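Local structure of endo-beta-1,4-mannanase (4CD8) at residues L54-H57 / P58-A62; V69-D73 / D74-S78; V213-L216 / R217-E221; A267-D271 / E272-K276; L287-R290 / E291-S294. The protein hydrolyses internal beta-1,4-mannosidic linkages of mannan-type polysaccharides, as a family GH113 glycoside hydrolase built on a TIM barrel. All coordinates share one frame; numbering follows the deposited sequence. Where two conformers were deposited one is given.

Contact 1: residues L54-H57 / P58-A62; sequences LMEH and PGDPA
Met55, the last residue of strand 46-55, reaches over the turn that follows and lays its thioether chain along two backbone carbonyls of segment 58-62. Its CG packs 3.4 Å from the O of Ala62, and the bend at its last torsion (chi3 69°) carries CE round to the O of Asp60, likewise at 3.4 Å. Next comes Glu56, whose side chain runs beside that of Asp60, both pointing the same way; Glu56 CB lies 3.7 Å from Asp60 OD2. His57 opens a type I beta turn that Asp60 closes, His57 O accepting from Asp60 N at 3.2 Å with the donor well above the carbonyl plane. In the conformer described, one of two, its ND1 bonds to Asp100 in the loop after strand 89-98. Within the second segment Asp60 OD1 takes the backbone N-H of Ala62 at 3.0 Å, an Asx turn, met from above the carboxylate plane. The hairpin-like return toward strand 63-64 therefore rests on two backbone N-H groups, those of Asp60 and Ala62, either side of Pro61. The two carboxylates do not meet, Glu56 OE2 and Asp60 OD2 staying 5.8 Å apart, and a weak, long ion pair of Glu56 with Arg99 probably offsets part of the like-charge effect.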
loop_
_atom_site.group_PDB
_atom_site.type_symbol
_atom_site.label_atom_id
_atom_site.label_comp_id
_atom_site.label_asym_id
_atom_site.label_seq_id
_atom_site.Cartn_x
_atom_site.Cartn_y
_atom_site.Cartn_z
ATOM N N LEU A 54 -13.744 7.109 3.673
ATOM C CA LEU A 54 -14.497 7.549 2.508
ATOM C C LEU A 54 -14.770 9.042 2.532
ATOM O O LEU A 54 -15.260 9.598 3.517
ATOM C CB LEU A 54 -15.837 6.798 2.386
ATOM C CG LEU A 54 -15.760 5.300 2.084
ATOM C CD1 LEU A 54 -17.158 4.675 2.146
ATOM C CD2 LEU A 54 -15.129 5.077 0.707
ATOM N N MET A 55 -14.466 9.661 1.405
ATOM C CA MET A 55 -14.826 11.016 1.146
ATOM C C MET A 55 -16.113 11.019 0.392
ATOM O O MET A 55 -16.299 10.257 -0.556
ATOM C CB MET A 55 -13.761 11.735 0.347
ATOM C CG MET A 55 -12.568 12.080 1.225
ATOM S SD MET A 55 -11.113 12.580 0.298
ATOM C CE MET A 55 -11.684 14.169 -0.348
ATOM N N GLU A 56 -16.969 11.912 0.836
ATOM C CA GLU A 56 -18.258 12.118 0.265
ATOM C C GLU A 56 -18.101 12.570 -1.214
ATOM O O GLU A 56 -18.782 12.063 -2.097
ATOM C CB GLU A 56 -18.969 13.145 1.154
ATOM C CG GLU A 56 -20.425 13.346 0.840
ATOM C CD GLU A 56 -21.379 12.392 1.537
ATOM O OE1 GLU A 56 -20.973 11.504 2.330
ATOM O OE2 GLU A 56 -22.593 12.594 1.281
ATOM N N HIS A 57 -17.170 13.462 -1.514
ATOM C CA HIS A 57 -16.875 13.779 -2.909
ATOM C C HIS A 57 -15.461 14.318 -2.865
ATOM O O HIS A 57 -14.935 14.588 -1.789
ATOM C CB HIS A 57 -17.845 14.835 -3.512
ATOM C CG HIS A 57 -19.137 14.285 -4.077
ATOM N ND1 HIS A 57 -19.203 13.513 -5.222
ATOM C CD2 HIS A 57 -20.421 14.463 -3.678
ATOM C CE1 HIS A 57 -20.464 13.210 -5.476
ATOM N NE2 HIS A 57 -21.225 13.779 -4.560
ATOM N N PRO A 58 -14.844 14.472 -4.029
ATOM C CA PRO A 58 -13.405 14.795 -4.119
ATOM C C PRO A 58 -13.055 16.252 -3.835
ATOM O O PRO A 58 -11.883 16.547 -3.620
ATOM C CB PRO A 58 -13.039 14.429 -5.553
ATOM C CG PRO A 58 -14.310 14.524 -6.308
ATOM C CD PRO A 58 -15.389 14.126 -5.353
ATOM N N GLY A 59 -14.048 17.129 -3.769
ATOM C CA GLY A 59 -13.902 18.504 -3.337
ATOM C C GLY A 59 -14.529 18.812 -1.987
ATOM O O GLY A 59 -14.686 19.979 -1.644
ATOM N N ASP A 60 -14.882 17.766 -1.225
ATOM C CA ASP A 60 -15.425 17.912 0.147
ATOM C C ASP A 60 -14.335 17.477 1.168
ATOM O O ASP A 60 -13.763 16.398 1.050
ATOM C CB ASP A 60 -16.715 17.069 0.239
ATOM C CG ASP A 60 -17.407 17.140 1.579
ATOM O OD1 ASP A 60 -16.795 17.562 2.586
ATOM O OD2 ASP A 60 -18.612 16.783 1.623
ATOM N N PRO A 61 -14.001 18.353 2.140
ATOM C CA PRO A 61 -12.923 17.970 3.058
ATOM C C PRO A 61 -13.259 16.868 4.073
ATOM O O PRO A 61 -12.381 16.411 4.813
ATOM C CB PRO A 61 -12.631 19.282 3.807
ATOM C CG PRO A 61 -13.915 20.052 3.744
ATOM C CD PRO A 61 -14.450 19.729 2.379
ATOM N N ALA A 62 -14.527 16.467 4.145
ATOM C CA ALA A 62 -14.967 15.464 5.107
ATOM C C ALA A 62 -14.459 14.098 4.749
ATOM O O ALA A 62 -14.486 13.704 3.587
ATOM C CB ALA A 62 -16.501 15.439 5.155
#

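Contact 2: residues V69-D73 / D74-S78; sequences VTVSD and DEIAS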
loop_
_atom_site.group_PDB
_atom_site.type_symbol
_atom_site.label_atom_id
_atom_site.label_comp_id
_atom_site.label_asym_id
_atom_site.label_seq_id
_atom_site.Cartn_x
_atom_site.Cartn_y
_atom_site.Cartn_z
ATOM N N VAL A 69 -18.102 2.579 8.689
ATOM C CA VAL A 69 -17.506 2.545 7.369
ATOM C C VAL A 69 -16.362 1.554 7.319
ATOM O O VAL A 69 -16.407 0.569 6.573
ATOM C CB VAL A 69 -17.032 3.949 6.979
ATOM C CG1 VAL A 69 -16.234 3.919 5.670
ATOM C CG2 VAL A 69 -18.251 4.885 6.933
ATOM N N THR A 70 -15.353 1.793 8.152
ATOM C CA THR A 70 -14.166 0.944 8.127
ATOM C C THR A 70 -14.140 -0.062 9.286
ATOM O O THR A 70 -14.905 0.038 10.251
ATOM C CB THR A 70 -12.852 1.778 8.236
ATOM O OG1 THR A 70 -12.711 2.263 9.582
ATOM C CG2 THR A 70 -12.888 2.919 7.292
ATOM N N VAL A 71 -13.181 -0.980 9.196
ATOM C CA VAL A 71 -12.813 -1.829 10.311
ATOM C C VAL A 71 -12.638 -0.969 11.576
ATOM O O VAL A 71 -12.175 0.144 11.524
ATOM C CB VAL A 71 -11.519 -2.624 10.034
ATOM C CG1 VAL A 71 -11.795 -3.732 9.049
ATOM C CG2 VAL A 71 -10.393 -1.728 9.515
ATOM N N SER A 72 -13.118 -1.487 12.686
ATOM C CA SER A 72 -12.955 -0.850 13.969
ATOM C C SER A 72 -11.515 -0.897 14.429
ATOM O O SER A 72 -10.718 -1.711 13.947
ATOM C CB SER A 72 -13.799 -1.525 15.036
ATOM O OG SER A 72 -13.351 -2.832 15.268
ATOM N N ASP A 73 -11.200 -0.042 15.400
ATOM C CA ASP A 73 -9.871 -0.109 16.002
ATOM C C ASP A 73 -9.593 -1.549 16.552
ATOM O O ASP A 73 -8.471 -2.072 16.457
ATOM C CB ASP A 73 -9.744 0.891 17.139
ATOM C CG ASP A 73 -9.735 2.358 16.687
ATOM O OD1 ASP A 73 -9.676 2.638 15.454
ATOM O OD2 ASP A 73 -9.759 3.251 17.597
ATOM N N ASP A 74 -10.586 -2.171 17.176
ATOM C CA ASP A 74 -10.433 -3.544 17.690
ATOM C C ASP A 74 -10.172 -4.571 16.592
ATOM O O ASP A 74 -9.405 -5.516 16.789
ATOM C CB ASP A 74 -11.682 -3.978 18.457
ATOM C CG ASP A 74 -11.795 -3.378 19.871
ATOM O OD1 ASP A 74 -10.868 -2.726 20.356
ATOM O OD2 ASP A 74 -12.860 -3.577 20.512
ATOM N N GLU A 75 -10.821 -4.397 15.439
ATOM C CA GLU A 75 -10.561 -5.267 14.285
ATOM C C GLU A 75 -9.123 -5.120 13.806
ATOM O O GLU A 75 -8.483 -6.113 13.453
ATOM C CB GLU A 75 -11.471 -4.954 13.131
ATOM C CG GLU A 75 -12.877 -5.517 13.300
ATOM C CD GLU A 75 -13.707 -5.286 12.051
ATOM O OE1 GLU A 75 -13.677 -6.164 11.136
ATOM O OE2 GLU A 75 -14.355 -4.206 11.975
ATOM N N ILE A 76 -8.653 -3.870 13.758
ATOM C CA ILE A 76 -7.247 -3.606 13.408
ATOM C C ILE A 76 -6.307 -4.289 14.406
ATOM O O ILE A 76 -5.364 -5.011 14.000
ATOM C CB ILE A 76 -6.960 -2.101 13.280
ATOM C CG1 ILE A 76 -7.796 -1.502 12.140
ATOM C CG2 ILE A 76 -5.465 -1.856 13.057
ATOM C CD1 ILE A 76 -7.805 0.008 12.083
ATOM N N ALA A 77 -6.560 -4.091 15.684
ATOM C CA ALA A 77 -5.762 -4.735 16.715
ATOM C C ALA A 77 -5.785 -6.242 16.608
ATOM O O ALA A 77 -4.749 -6.877 16.772
ATOM C CB ALA A 77 -6.194 -4.292 18.107
ATOM N N SER A 78 -6.962 -6.820 16.319
ATOM C CA SER A 78 -7.051 -8.253 16.175
ATOM C C SER A 78 -6.176 -8.769 15.035
ATOM O O SER A 78 -5.515 -9.807 15.166
ATOM C CB SER A 78 -8.508 -8.712 15.961
ATOM O OG SER A 78 -9.234 -8.471 17.137
#
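Ser72 and Glu75 exchange bonds in a capping box at the start of helix 73-85. Ser72 OG accepts the Glu75 backbone N-H at 3.0 Å, and in return Glu75 OE2 takes the N-H of Ser72 at 3.1 Å, met from above the carboxylate plane. The Ser72 hydroxyl can turn to the helix because it sits between its own backbone N and carbonyl carbon (chi1 66°), while the extended Glu75 chain doubles back along the incoming loop. The packing is close on this side. Val71 CG1 rests 3.7 Å from Glu75 OE1, its other methyl CG2 meets Ile76 CG1 at 3.7 Å, and the valine and isoleucine side chains cross at about a right angle. The first helical bonds run from Ile76 N to Ser72 O and from Ala77 N to Asp73 O, the latter 2.9 Å long. The other side is looser: Asp74 is exposed and touches the first segment chiefly through its CB, and Asp73 turns its carboxylate away to His133. Glu75 OE2 also accepts from Gly25 N, and OE1 takes weak bonds from Trp27 N and Gly28 N. Val71 and Ile76 pack on Phe51 of strand 46-55, and Ile76 also on Tyr134 and Val137, so the helix start is wedged between barrel strand and helix 120-140.

Contact 3: residues V213-L216 / R217-E221; sequences VPVL and REVAE
From Val213 to Ala220 the backbone keeps regular i to i+4 bonding, with Arg217 N to Val213 O at 2.9 Å and the next three pairs repeating it, although the helix is kinked where Pro214 and Val215 lack bonds to the preceding turn. Arg217 carries most of the side-chain contact. Its first torsion (chi1 180°) carries CG outward from the helix, and the chi3 bend (28°) turns NE and the guanidinium back toward Pro214. There NH2 comes 3.6 Å from Pro214 CA, and NH1 lies 4.2 Å from the Val213 CG1 methyl. A water at the guanidinium edge, in its plane, accepts from Arg217 NE at 2.8 Å and donates to Pro214 O at 3.0 Å. It bridges the arginine to the preceding turn, at a carbonyl that also holds the Glu218 N-H. NH1 meanwhile forms a salt bridge to Glu272. The extended Glu218 side chain runs back past the Pro214 carbonyl, its OE2 3.8 Å from Pro214 CB. Val215 CG1 and Val219 CG2, one turn apart, touch at 4.2 Å. Leu216 and Ala220 face inward, onto Phe229 and Leu227 of strand 227-232. Such a helix, between strands 197-201 and 227-232 and packed on the latter, is the middle of a beta-alpha-beta unit of the TIM barrel.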
loop_
_atom_site.group_PDB
_atom_site.type_symbol
_atom_site.label_atom_id
_atom_site.label_comp_id
_atom_site.label_asym_id
_atom_site.label_seq_id
_atom_site.Cartn_x
_atom_site.Cartn_y
_atom_site.Cartn_z
ATOM N N VAL A 213 14.079 1.599 -13.919
ATOM C CA VAL A 213 14.980 1.301 -12.829
ATOM C C VAL A 213 16.015 2.403 -12.574
ATOM O O VAL A 213 16.207 2.781 -11.415
ATOM C CB VAL A 213 15.648 -0.088 -13.025
ATOM C CG1 VAL A 213 16.760 -0.291 -12.023
ATOM C CG2 VAL A 213 14.623 -1.197 -12.831
ATOM N N PRO A 214 16.628 2.971 -13.634
ATOM C CA PRO A 214 17.651 3.972 -13.336
ATOM C C PRO A 214 17.142 5.178 -12.593
ATOM O O PRO A 214 17.853 5.729 -11.726
ATOM C CB PRO A 214 18.175 4.371 -14.722
ATOM C CG PRO A 214 17.917 3.188 -15.580
ATOM C CD PRO A 214 16.655 2.566 -15.051
ATOM N N VAL A 215 15.910 5.588 -12.876
ATOM C CA VAL A 215 15.354 6.740 -12.189
ATOM C C VAL A 215 15.052 6.387 -10.728
ATOM O O VAL A 215 15.272 7.193 -9.840
ATOM C CB VAL A 215 14.092 7.261 -12.882
ATOM C CG1 VAL A 215 13.462 8.375 -12.045
ATOM C CG2 VAL A 215 14.446 7.758 -14.268
ATOM N N LEU A 216 14.588 5.168 -10.480
ATOM C CA LEU A 216 14.321 4.728 -9.123
ATOM C C LEU A 216 15.618 4.740 -8.308
ATOM O O LEU A 216 15.637 5.239 -7.158
ATOM C CB LEU A 216 13.697 3.341 -9.112
ATOM C CG LEU A 216 12.344 3.198 -9.815
ATOM C CD1 LEU A 216 11.885 1.744 -9.794
ATOM C CD2 LEU A 216 11.281 4.088 -9.206
ATOM N N ARG A 217 16.688 4.211 -8.912
ATOM C CA ARG A 217 17.998 4.251 -8.244
ATOM C C ARG A 217 18.392 5.685 -7.950
ATOM O O ARG A 217 18.849 6.024 -6.820
ATOM C CB ARG A 217 19.051 3.570 -9.110
ATOM C CG ARG A 217 20.453 3.557 -8.521
ATOM C CD ARG A 217 21.446 2.729 -9.337
ATOM N NE ARG A 217 21.088 2.678 -10.740
ATOM C CZ ARG A 217 20.744 1.589 -11.422
ATOM N NH1 ARG A 217 20.720 0.379 -10.876
ATOM N NH2 ARG A 217 20.431 1.719 -12.698
ATOM N N GLU A 218 18.253 6.542 -8.950
ATOM C CA GLU A 218 18.636 7.950 -8.790
ATOM C C GLU A 218 17.865 8.678 -7.712
ATOM O O GLU A 218 18.407 9.508 -6.989
ATOM C CB GLU A 218 18.544 8.687 -10.132
ATOM C CG GLU A 218 19.501 8.102 -11.168
ATOM C CD GLU A 218 19.084 8.290 -12.632
ATOM O OE1 GLU A 218 18.146 9.062 -12.932
ATOM O OE2 GLU A 218 19.725 7.659 -13.507
ATOM N N VAL A 219 16.583 8.371 -7.589
ATOM C CA VAL A 219 15.762 8.980 -6.551
ATOM C C VAL A 219 16.235 8.522 -5.175
ATOM O O VAL A 219 16.439 9.352 -4.267
ATOM C CB VAL A 219 14.272 8.607 -6.739
ATOM C CG1 VAL A 219 13.457 8.973 -5.490
ATOM C CG2 VAL A 219 13.687 9.316 -7.957
ATOM N N ALA A 220 16.439 7.227 -4.993
ATOM C CA ALA A 220 16.949 6.738 -3.706
ATOM C C ALA A 220 18.288 7.388 -3.369
ATOM O O ALA A 220 18.506 7.873 -2.248
ATOM C CB ALA A 220 17.080 5.232 -3.746
ATOM N N GLU A 221 19.186 7.411 -4.343
ATOM C CA GLU A 221 20.523 7.926 -4.081
ATOM C C GLU A 221 20.496 9.441 -3.857
ATOM O O GLU A 221 21.135 9.957 -2.910
ATOM C CB GLU A 221 21.427 7.451 -5.208
ATOM C CG GLU A 221 21.634 5.921 -5.075
ATOM C CD GLU A 221 22.529 5.276 -6.150
ATOM O OE1 GLU A 221 22.736 5.890 -7.222
ATOM O OE2 GLU A 221 23.016 4.128 -5.924
HETATM O O HOH W 1 20.657 4.930 -12.311
#

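Contact 4: residues A267-D271 / E272-K276; sequences AAMPD and EPWFK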
loop_
_atom_site.group_PDB
_atom_site.type_symbol
_atom_site.label_atom_id
_atom_site.label_comp_id
_atom_site.label_asym_id
_atom_site.label_seq_id
_atom_site.Cartn_x
_atom_site.Cartn_y
_atom_site.Cartn_z
ATOM N N ALA A 267 13.063 -9.715 -12.937
ATOM C CA ALA A 267 14.230 -9.672 -13.837
ATOM C C ALA A 267 14.835 -8.280 -13.879
ATOM O O ALA A 267 16.076 -8.125 -13.973
ATOM C CB ALA A 267 13.857 -10.111 -15.253
ATOM N N ALA A 268 13.969 -7.268 -13.820
ATOM C CA ALA A 268 14.406 -5.867 -13.929
ATOM C C ALA A 268 15.124 -5.302 -12.678
ATOM O O ALA A 268 16.078 -4.521 -12.815
ATOM C CB ALA A 268 13.231 -4.985 -14.309
ATOM N N MET A 269 14.690 -5.698 -11.479
ATOM C CA MET A 269 15.152 -5.045 -10.254
ATOM C C MET A 269 16.507 -5.593 -9.861
ATOM O O MET A 269 16.669 -6.784 -9.755
ATOM C CB MET A 269 14.156 -5.244 -9.096
ATOM C CG MET A 269 12.821 -4.529 -9.268
ATOM S SD MET A 269 12.961 -2.781 -9.694
ATOM C CE MET A 269 13.654 -2.090 -8.184
ATOM N N PRO A 270 17.495 -4.708 -9.648
ATOM C CA PRO A 270 18.830 -5.208 -9.335
ATOM C C PRO A 270 18.989 -5.573 -7.859
ATOM O O PRO A 270 18.136 -5.226 -7.043
ATOM C CB PRO A 270 19.721 -4.026 -9.696
ATOM C CG PRO A 270 18.888 -2.831 -9.403
ATOM C CD PRO A 270 17.475 -3.240 -9.742
ATOM N N ASP A 271 20.071 -6.281 -7.532
ATOM C CA ASP A 271 20.350 -6.602 -6.153
ATOM C C ASP A 271 21.307 -5.528 -5.647
ATOM O O ASP A 271 22.511 -5.727 -5.599
ATOM C CB ASP A 271 20.947 -8.011 -6.043
ATOM C CG ASP A 271 21.265 -8.404 -4.613
ATOM O OD1 ASP A 271 20.785 -7.718 -3.679
ATOM O OD2 ASP A 271 21.982 -9.357 -4.431
ATOM N N GLU A 272 20.706 -4.377 -5.311
ATOM C CA GLU A 272 21.487 -3.227 -4.852
ATOM C C GLU A 272 20.908 -2.700 -3.553
ATOM O O GLU A 272 19.703 -2.770 -3.338
ATOM C CB GLU A 272 21.511 -2.149 -5.928
ATOM C CG GLU A 272 22.295 -2.613 -7.136
ATOM C CD GLU A 272 22.212 -1.681 -8.320
ATOM O OE1 GLU A 272 21.626 -0.593 -8.221
ATOM O OE2 GLU A 272 22.756 -2.056 -9.368
ATOM N N PRO A 273 21.777 -2.159 -2.669
ATOM C CA PRO A 273 21.321 -1.805 -1.302
ATOM C C PRO A 273 20.216 -0.738 -1.172
ATOM O O PRO A 273 19.544 -0.681 -0.140
ATOM C CB PRO A 273 22.609 -1.363 -0.584
ATOM C CG PRO A 273 23.674 -1.222 -1.662
ATOM C CD PRO A 273 23.243 -2.064 -2.832
ATOM N N TRP A 274 20.082 0.125 -2.182
ATOM C CA TRP A 274 19.058 1.182 -2.175
ATOM C C TRP A 274 17.631 0.668 -2.301
ATOM O O TRP A 274 16.686 1.377 -1.946
ATOM C CB TRP A 274 19.323 2.212 -3.290
ATOM C CG TRP A 274 19.245 1.634 -4.660
ATOM C CD1 TRP A 274 20.280 1.128 -5.385
ATOM C CD2 TRP A 274 18.066 1.452 -5.461
ATOM N NE1 TRP A 274 19.832 0.655 -6.580
ATOM C CE2 TRP A 274 18.480 0.846 -6.663
ATOM C CE3 TRP A 274 16.706 1.763 -5.290
ATOM C CZ2 TRP A 274 17.594 0.511 -7.670
ATOM C CZ3 TRP A 274 15.820 1.443 -6.315
ATOM C CH2 TRP A 274 16.267 0.824 -7.484
ATOM N N PHE A 275 17.493 -0.550 -2.797
ATOM C CA PHE A 275 16.164 -1.127 -3.007
ATOM C C PHE A 275 15.833 -2.102 -1.868
ATOM O O PHE A 275 16.564 -3.072 -1.603
ATOM C CB PHE A 275 16.105 -1.845 -4.325
ATOM C CG PHE A 275 14.772 -2.480 -4.590
ATOM C CD1 PHE A 275 13.640 -1.729 -4.554
ATOM C CD2 PHE A 275 14.670 -3.836 -4.854
ATOM C CE1 PHE A 275 12.396 -2.310 -4.798
ATOM C CE2 PHE A 275 13.455 -4.411 -5.128
ATOM C CZ PHE A 275 12.307 -3.636 -5.081
ATOM N N LYS A 276 14.724 -1.837 -1.197
ATOM C CA LYS A 276 14.371 -2.580 -0.009
ATOM C C LYS A 276 13.121 -3.460 -0.143
ATOM O O LYS A 276 12.701 -4.049 0.816
ATOM C CB LYS A 276 14.241 -1.632 1.177
ATOM C CG LYS A 276 15.597 -1.230 1.716
ATOM C CD LYS A 276 16.267 -2.359 2.478
ATOM C CE LYS A 276 17.497 -1.813 3.178
ATOM N NZ LYS A 276 18.325 -2.903 3.747
#
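The connection from helix 255-268 to strand 275-283, one of the alpha-to-beta turns of the barrel, is folded round two contacts, Met269 on Phe275 and Pro270 against Glu272. Met269 leaves the helix and points its side chain at the Phe275 ring. Successive bends at chi2 (-50°) and chi3 (-68°) curl the end so that the CE methyl sits almost over the ring centroid, 3.5 Å away and 6° off the normal, a CH-pi contact. SD stands farther above the same face, 4.9 Å from the Phe275 centroid, completing a Met-aromatic pair. The same methyl also reaches Trp274, with Met269 CE to Trp274 CH2 at 4.0 Å. Pro270 packs across Glu272, its CB 3.6 Å from Glu272 OE2, and its CG touches CZ2 of Trp274. Its O takes only a weak bond from Glu272 N. The carboxylate of Glu272 extends past the proline to the indole, where OE1 accepts from Trp274 NE1 at 2.7 Å in the ring plane, through the anti lone pair; the bond is nearly straight. OE1 also forms a salt bridge with NH1 of Arg217 in helix 209-223. An alanine here would remove the carboxylate, probably leaving the buried Trp274 N-H without its acceptor and Arg217 without its counter-charge. Gripped by a cationic and a neutral donor, the carboxylate is likely to be ionised, and it satisfies the N-H of a buried indole while Met269 and Pro270 add apolar contacts at its six-membered ring.

Contact 5: residues L287-R290 / E291-S294; sequences LYPR and EAAS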
loop_
_atom_site.group_PDB
_atom_site.type_symbol
_atom_site.label_atom_id
_atom_site.label_comp_id
_atom_site.label_asym_id
_atom_site.label_seq_id
_atom_site.Cartn_x
_atom_site.Cartn_y
_atom_site.Cartn_z
ATOM N N LEU A 287 -10.526 -15.514 1.297
ATOM C CA LEU A 287 -9.648 -16.167 0.356
ATOM C C LEU A 287 -10.338 -17.340 -0.278
ATOM O O LEU A 287 -10.977 -18.149 0.387
ATOM C CB LEU A 287 -8.371 -16.637 1.072
ATOM C CG LEU A 287 -7.237 -17.261 0.243
ATOM C CD1 LEU A 287 -6.714 -16.234 -0.753
ATOM C CD2 LEU A 287 -6.105 -17.757 1.147
ATOM N N TYR A 288 -10.205 -17.409 -1.585
ATOM C CA TYR A 288 -10.747 -18.541 -2.356
ATOM C C TYR A 288 -9.890 -19.803 -2.110
ATOM O O TYR A 288 -8.670 -19.693 -1.765
ATOM C CB TYR A 288 -10.794 -18.163 -3.843
ATOM C CG TYR A 288 -9.476 -17.686 -4.401
ATOM C CD1 TYR A 288 -8.504 -18.587 -4.805
ATOM C CD2 TYR A 288 -9.206 -16.317 -4.512
ATOM C CE1 TYR A 288 -7.281 -18.136 -5.290
ATOM C CE2 TYR A 288 -8.003 -15.846 -4.996
ATOM C CZ TYR A 288 -7.045 -16.750 -5.394
ATOM O OH TYR A 288 -5.833 -16.248 -5.874
ATOM N N PRO A 289 -10.490 -21.000 -2.241
ATOM C CA PRO A 289 -9.723 -22.242 -2.157
ATOM C C PRO A 289 -8.756 -22.316 -3.346
ATOM O O PRO A 289 -9.029 -21.785 -4.417
ATOM C CB PRO A 289 -10.791 -23.358 -2.213
ATOM C CG PRO A 289 -12.043 -22.709 -2.723
ATOM C CD PRO A 289 -11.926 -21.223 -2.537
ATOM N N ARG A 290 -7.627 -22.979 -3.147
ATOM C CA ARG A 290 -6.587 -23.050 -4.169
ATOM C C ARG A 290 -7.102 -23.497 -5.529
ATOM O O ARG A 290 -6.702 -22.939 -6.543
ATOM C CB ARG A 290 -5.485 -24.011 -3.740
ATOM C CG ARG A 290 -4.918 -23.739 -2.360
ATOM C CD ARG A 290 -3.684 -24.600 -2.173
ATOM N NE ARG A 290 -2.729 -24.130 -3.140
ATOM C CZ ARG A 290 -1.688 -23.345 -2.879
ATOM N NH1 ARG A 290 -1.361 -22.975 -1.642
ATOM N NH2 ARG A 290 -0.940 -22.968 -3.890
ATOM N N GLU A 291 -7.982 -24.504 -5.541
ATOM C CA GLU A 291 -8.495 -25.029 -6.802
ATOM C C GLU A 291 -9.312 -24.000 -7.599
ATOM O O GLU A 291 -9.468 -24.144 -8.827
ATOM C CB GLU A 291 -9.309 -26.313 -6.570
ATOM C CG GLU A 291 -10.528 -26.199 -5.653
ATOM C CD GLU A 291 -11.737 -25.505 -6.267
ATOM O OE1 GLU A 291 -11.885 -25.508 -7.521
ATOM O OE2 GLU A 291 -12.542 -24.959 -5.478
ATOM N N ALA A 292 -9.818 -22.968 -6.920
ATOM C CA ALA A 292 -10.643 -21.951 -7.580
ATOM C C ALA A 292 -9.799 -20.830 -8.186
ATOM O O ALA A 292 -10.341 -19.875 -8.756
ATOM C CB ALA A 292 -11.673 -21.381 -6.603
ATOM N N ALA A 293 -8.473 -20.940 -8.061
ATOM C CA ALA A 293 -7.537 -19.888 -8.540
ATOM C C ALA A 293 -7.672 -19.638 -10.041
ATOM O O ALA A 293 -7.519 -18.507 -10.526
ATOM C CB ALA A 293 -6.095 -20.295 -8.203
ATOM N N SER A 294 -7.992 -20.705 -10.782
ATOM C CA SER A 294 -8.160 -20.651 -12.266
ATOM C C SER A 294 -9.363 -19.783 -12.717
ATOM O O SER A 294 -9.419 -19.345 -13.882
ATOM C CB SER A 294 -8.212 -22.074 -12.910
ATOM O OG SER A 294 -9.188 -22.968 -12.334
#
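Pro289 O accepts the backbone N-H of Ala292 at 2.9 Å. One residue on, the backbone N of Ala293 donates to Arg290 O at 3.1 Å, and these two i to i+3 bonds wind segment 291-294 into a 3-10 turn. In both cases the donor stands above the carbonyl plane, 47° and 56° out of it, as the tight winding demands. Beyond the turn, Arg290 sends its guanidinium to a salt bridge with Glu307 of helix 305-317, and Tyr288 OH is hydrogen-bonded to the carbonyl of Tyr302. These two side chains tie the turn to later parts of the chain. Apolar packing follows. Tyr288 CG lies between its own N and carbonyl carbon (chi1 54°), which swings the ring toward the turn; CE1 then touches Ala293 CA at 3.7 Å and the Ala293 CB methyl at 3.8 Å. Pro289 runs beside Glu291, and its CG comes 3.6 Å from Glu291 OE2. The Ala292 CB methyl packs against Pro289 CD at 4.1 Å. An alanine in place of Tyr288 would remove the ring and its hydroxyl, which would probably open a gap beside Ala293 and leave the carbonyl of Tyr302 without this donor. Arg290 and Glu291 are both exposed but leave the turn in different directions, whereas Ala293 is buried. It is a short 3-10 turn set in the loop that follows strand 275-283 and precedes helix 305-317, a beta-to-alpha loop of the TIM barrel, with the Tyr288 side chain about 12 Å from the bound beta-D-mannopyranose.

Overall arrangement
Contacts 1 and 5 lie at the surface, whereas contacts 2, 3 and 4 are partly buried. Contacts 1 and 2 touch through Leu54 and Val69; contact 1 is a turn built on backbone and carboxylate bonds, contact 2 a capped helix start. Contacts 3 and 4 meet directly, where Arg217 NH1 and Glu272 OE1 form a salt bridge 3.0 Å long and Ala220 packs on Trp274. Contact 4 mixes aromatic and methionine packing with a carboxylate, contact 3 helix bonding with a water bridge. Contacts 1 and 4 reach the same sheet from opposite sides of the chain's centre. Contact 5 stands apart on 3-10 bonding, its nearest atoms about 14 Å from those of contact 2, the closest of the others.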